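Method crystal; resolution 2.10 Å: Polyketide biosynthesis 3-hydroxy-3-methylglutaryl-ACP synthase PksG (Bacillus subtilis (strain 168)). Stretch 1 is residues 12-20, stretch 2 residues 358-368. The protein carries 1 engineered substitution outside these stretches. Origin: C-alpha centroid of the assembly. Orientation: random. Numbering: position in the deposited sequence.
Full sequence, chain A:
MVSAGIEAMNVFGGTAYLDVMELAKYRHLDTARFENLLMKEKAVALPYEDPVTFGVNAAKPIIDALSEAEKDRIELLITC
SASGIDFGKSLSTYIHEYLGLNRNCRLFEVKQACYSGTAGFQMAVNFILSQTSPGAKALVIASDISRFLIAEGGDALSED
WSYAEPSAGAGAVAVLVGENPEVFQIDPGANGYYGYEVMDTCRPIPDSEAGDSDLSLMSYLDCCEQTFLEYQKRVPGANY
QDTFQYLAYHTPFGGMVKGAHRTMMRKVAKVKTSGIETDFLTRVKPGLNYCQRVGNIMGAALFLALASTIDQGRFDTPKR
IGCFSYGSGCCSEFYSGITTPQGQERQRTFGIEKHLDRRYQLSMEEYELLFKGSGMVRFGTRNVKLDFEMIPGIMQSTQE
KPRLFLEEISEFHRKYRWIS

Stretch 1, residues 12-20: FGGTAYLDV
Stretch 2, residues 358-368: RRYQLSMEEYE

A short parallel strand pair can be flanked by apolar packing at one end and a buried polar group at the other, and PksG offers a compact example, burying 691 Å² between segments whose touching residues are at least 342 apart in sequence. The apolar centre is Leu18, with chi1 t and chi2 p. Its CA-to-CB bond points sideways, yet the side chain's end reaches the second stretch: CD1 lies 3.7 Å from Tyr367 CB, 4.0 Å from Leu362 CB and 4.1 Å from Met364 CE, while CD2 sits 3.9 Å from the centroid of the Tyr367 ring, 10° off its normal, a CH-pi contact over the face. Tyr367 (chi1 t, chi2 73°) and Met364 (m, m, t) belong to a helix beginning at residue 364, whose axis makes 116° with that of strand 16-19 and approaches it to 9.8 Å. Leu362 (m, t) extends the apolar patch, its CD2 4.2 Å from Ala16 CB.

Outward from this centre runs the parallel ladder. Ala16 pairs with Tyr360 (CA to CA, 4.4 Å) and Tyr17 with Gln361 (CA to CA, 5.1 Å), all with extended phi/psi: Ala16 -143/145, Tyr17 -133/171, Tyr360 -83/129, Gln361 -83/123. As parallel register requires, the bonds alternate: Tyr360 N donates to Thr15 O (3.0 Å), Tyr17 N to Tyr360 O (2.8 Å), and Leu362 N to Tyr17 O (2.9 Å). Ala16 CA adds a CA-H...O contact to Tyr360 O at 3.1 Å.

Tyr17 and Gln361 share the opposite sheet face from Ala16 and Tyr360 (chi1 t, chi2 92°). The Tyr17 ring (chi1 p, chi2 105°) receives Gln361 CA over one face, 4.2 Å from its centroid, and its OH stands 2.9 Å from OE1 of Gln361 (t, t, chi3 4°). Nearby, a water bridges the segments, accepting from Asp19 N (3.0 Å) and Gln361 NE2 (2.8 Å) and donating to Leu362 O (2.6 Å).

At the other end, the CA-to-CB bond of buried Arg359 (m, t, m, chi4 172°) points toward the first stretch. Guanidinium N-H bonds lie in the group's plane, so Gly13 O, at its edge, meets NH1 as a donor (3.0 Å, 160° at H), while the flat face takes the Tyr17 CB methylene. Gly14, at phi/psi 96/166, adopts angles that themselves call for glycine.

Beyond the ladder, Ser363 (chi1 p) caps the helix: Glu366 N donates to Ser363 OG at 2.9 Å, and Ser363 N returns a bond to Glu366 OE1, also at 2.9 Å.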

# COMPACT_ATOMS: atom_id res chain seq x y z
N PHE A 12 -9.97 18.37 0.42
CA PHE A 12 -11.27 18.32 1.09
C PHE A 12 -11.06 18.18 2.60
O PHE A 12 -10.63 17.11 3.09
CB PHE A 12 -12.10 17.12 0.67
CG PHE A 12 -13.53 17.18 1.17
CD1 PHE A 12 -14.43 18.05 0.58
CD2 PHE A 12 -13.97 16.38 2.21
CE1 PHE A 12 -15.75 18.14 1.01
CE2 PHE A 12 -15.29 16.46 2.64
CZ PHE A 12 -16.18 17.35 2.04
N GLY A 13 -11.36 19.27 3.31
CA GLY A 13 -11.27 19.33 4.77
C GLY A 13 -12.60 19.29 5.49
O GLY A 13 -12.79 19.98 6.48
N GLY A 14 -13.51 18.47 5.01
CA GLY A 14 -14.71 18.12 5.74
C GLY A 14 -15.86 19.00 5.33
O GLY A 14 -15.68 20.04 4.69
N THR A 15 -17.05 18.58 5.71
CA THR A 15 -18.25 19.35 5.49
C THR A 15 -18.63 20.02 6.83
O THR A 15 -19.53 20.84 6.89
CB THR A 15 -19.37 18.41 5.03
OG1 THR A 15 -19.51 17.39 5.99
CG2 THR A 15 -19.04 17.71 3.78
N ALA A 16 -17.94 19.66 7.92
CA ALA A 16 -18.25 20.19 9.24
C ALA A 16 -16.97 20.41 10.00
O ALA A 16 -16.02 19.64 9.83
CB ALA A 16 -19.16 19.25 10.01
N TYR A 17 -16.92 21.45 10.81
CA TYR A 17 -15.75 21.67 11.67
C TYR A 17 -16.13 21.97 13.07
O TYR A 17 -17.33 22.12 13.37
CB TYR A 17 -14.84 22.74 11.13
CG TYR A 17 -15.34 24.14 11.27
CD1 TYR A 17 -14.81 24.99 12.23
CD2 TYR A 17 -16.36 24.64 10.42
CE1 TYR A 17 -15.25 26.29 12.37
CE2 TYR A 17 -16.82 25.94 10.56
CZ TYR A 17 -16.26 26.76 11.55
OH TYR A 17 -16.67 28.04 11.72
N LEU A 18 -15.12 21.98 13.95
CA LEU A 18 -15.28 22.42 15.34
C LEU A 18 -14.33 23.54 15.64
O LEU A 18 -13.18 23.54 15.19
CB LEU A 18 -15.05 21.27 16.32
CG LEU A 18 -15.45 21.58 17.76
CD1 LEU A 18 -16.97 21.45 17.93
CD2 LEU A 18 -14.69 20.69 18.72
N ASP A 19 -14.79 24.53 16.38
CA ASP A 19 -13.86 25.54 16.86
C ASP A 19 -13.12 24.97 18.06
O ASP A 19 -13.70 24.64 19.07
CB ASP A 19 -14.55 26.85 17.20
CG ASP A 19 -13.56 27.94 17.59
OD1 ASP A 19 -12.47 28.06 16.97
OD2 ASP A 19 -13.88 28.69 18.50
N VAL A 20 -11.82 24.85 17.92
CA VAL A 20 -11.01 24.13 18.87
C VAL A 20 -10.60 24.99 20.08
O VAL A 20 -10.20 24.45 21.11
CB VAL A 20 -9.85 23.45 18.10
CG1 VAL A 20 -8.56 23.39 18.86
CG2 VAL A 20 -10.29 22.06 17.70
N ARG A 358 -16.67 27.45 3.94
CA ARG A 358 -18.10 27.08 3.84
C ARG A 358 -18.51 25.89 4.63
O ARG A 358 -19.63 25.41 4.47
CB ARG A 358 -18.57 26.87 2.40
CG ARG A 358 -17.75 27.61 1.36
CD ARG A 358 -18.58 28.36 0.33
NE ARG A 358 -17.95 29.64 -0.03
CZ ARG A 358 -18.32 30.42 -1.05
NH1 ARG A 358 -19.32 30.07 -1.85
NH2 ARG A 358 -17.68 31.56 -1.27
N ARG A 359 -17.65 25.39 5.51
CA ARG A 359 -18.04 24.21 6.28
C ARG A 359 -18.95 24.61 7.40
O ARG A 359 -18.91 25.76 7.87
CB ARG A 359 -16.80 23.49 6.86
CG ARG A 359 -15.80 23.02 5.82
CD ARG A 359 -14.51 22.57 6.47
NE ARG A 359 -13.80 23.71 7.08
CZ ARG A 359 -12.72 23.63 7.86
NH1 ARG A 359 -12.17 22.42 8.11
NH2 ARG A 359 -12.18 24.75 8.39
N TYR A 360 -19.75 23.65 7.84
CA TYR A 360 -20.71 23.85 8.91
C TYR A 360 -20.07 23.71 10.26
O TYR A 360 -19.43 22.69 10.56
CB TYR A 360 -21.79 22.79 8.80
CG TYR A 360 -22.93 22.89 9.77
CD1 TYR A 360 -24.08 23.61 9.44
CD2 TYR A 360 -22.90 22.23 10.97
CE1 TYR A 360 -25.15 23.67 10.31
CE2 TYR A 360 -23.96 22.28 11.84
CZ TYR A 360 -25.08 23.01 11.52
OH TYR A 360 -26.14 23.06 12.40
N GLN A 361 -20.30 24.71 11.11
CA GLN A 361 -19.76 24.70 12.47
C GLN A 361 -20.60 23.89 13.47
O GLN A 361 -21.76 24.19 13.68
CB GLN A 361 -19.64 26.13 12.98
CG GLN A 361 -19.20 26.15 14.43
CD GLN A 361 -18.52 27.44 14.83
OE1 GLN A 361 -18.43 28.37 14.04
NE2 GLN A 361 -18.03 27.49 16.04
N LEU A 362 -19.98 22.91 14.12
CA LEU A 362 -20.66 22.14 15.12
C LEU A 362 -20.73 22.87 16.47
O LEU A 362 -19.81 23.57 16.86
CB LEU A 362 -19.95 20.80 15.33
CG LEU A 362 -19.87 19.84 14.15
CD1 LEU A 362 -18.99 18.68 14.57
CD2 LEU A 362 -21.24 19.32 13.69
N SER A 363 -21.81 22.65 17.21
CA SER A 363 -21.88 23.06 18.60
C SER A 363 -21.30 21.93 19.45
O SER A 363 -21.23 20.78 19.02
CB SER A 363 -23.33 23.22 19.01
OG SER A 363 -23.97 21.94 18.97
N MET A 364 -20.97 22.25 20.70
CA MET A 364 -20.48 21.25 21.63
C MET A 364 -21.51 20.16 21.92
O MET A 364 -21.14 19.04 22.24
CB MET A 364 -20.02 21.90 22.94
CG MET A 364 -18.75 22.72 22.80
SD MET A 364 -17.34 21.75 22.21
CE MET A 364 -16.37 23.12 21.62
N GLU A 365 -22.80 20.48 21.82
CA GLU A 365 -23.79 19.44 22.01
C GLU A 365 -23.76 18.55 20.76
O GLU A 365 -23.76 17.33 20.88
CB GLU A 365 -25.20 19.99 22.32
CG GLU A 365 -25.73 19.62 23.72
CD GLU A 365 -25.36 20.60 24.85
OE1 GLU A 365 -24.80 21.68 24.55
OE2 GLU A 365 -25.63 20.31 26.05
N GLU A 366 -23.70 19.14 19.56
CA GLU A 366 -23.59 18.32 18.34
C GLU A 366 -22.33 17.44 18.34
O GLU A 366 -22.39 16.26 18.00
CB GLU A 366 -23.61 19.19 17.08
CG GLU A 366 -24.99 19.69 16.71
CD GLU A 366 -24.98 20.82 15.72
OE1 GLU A 366 -24.11 21.71 15.77
OE2 GLU A 366 -25.88 20.85 14.87
N TYR A 367 -21.22 18.01 18.77
CA TYR A 367 -19.94 17.35 18.67
C TYR A 367 -19.79 16.24 19.73
O TYR A 367 -19.22 15.17 19.45
CB TYR A 367 -18.82 18.39 18.76
CG TYR A 367 -17.47 17.75 18.95
CD1 TYR A 367 -16.83 17.08 17.89
CD2 TYR A 367 -16.85 17.78 20.18
CE1 TYR A 367 -15.61 16.48 18.07
CE2 TYR A 367 -15.63 17.16 20.37
CZ TYR A 367 -15.02 16.51 19.31
OH TYR A 367 -13.80 15.93 19.52
N GLU A 368 -20.34 16.47 20.92
CA GLU A 368 -20.29 15.49 22.01
C GLU A 368 -21.20 14.28 21.72
O GLU A 368 -21.01 13.18 22.28
CB GLU A 368 -20.70 16.16 23.34
CG GLU A 368 -20.28 15.44 24.62
CD GLU A 368 -18.89 15.81 25.10
OE1 GLU A 368 -18.58 17.01 25.23
OE2 GLU A 368 -18.10 14.87 25.38
O HOH W 1 -17.64 24.92 17.10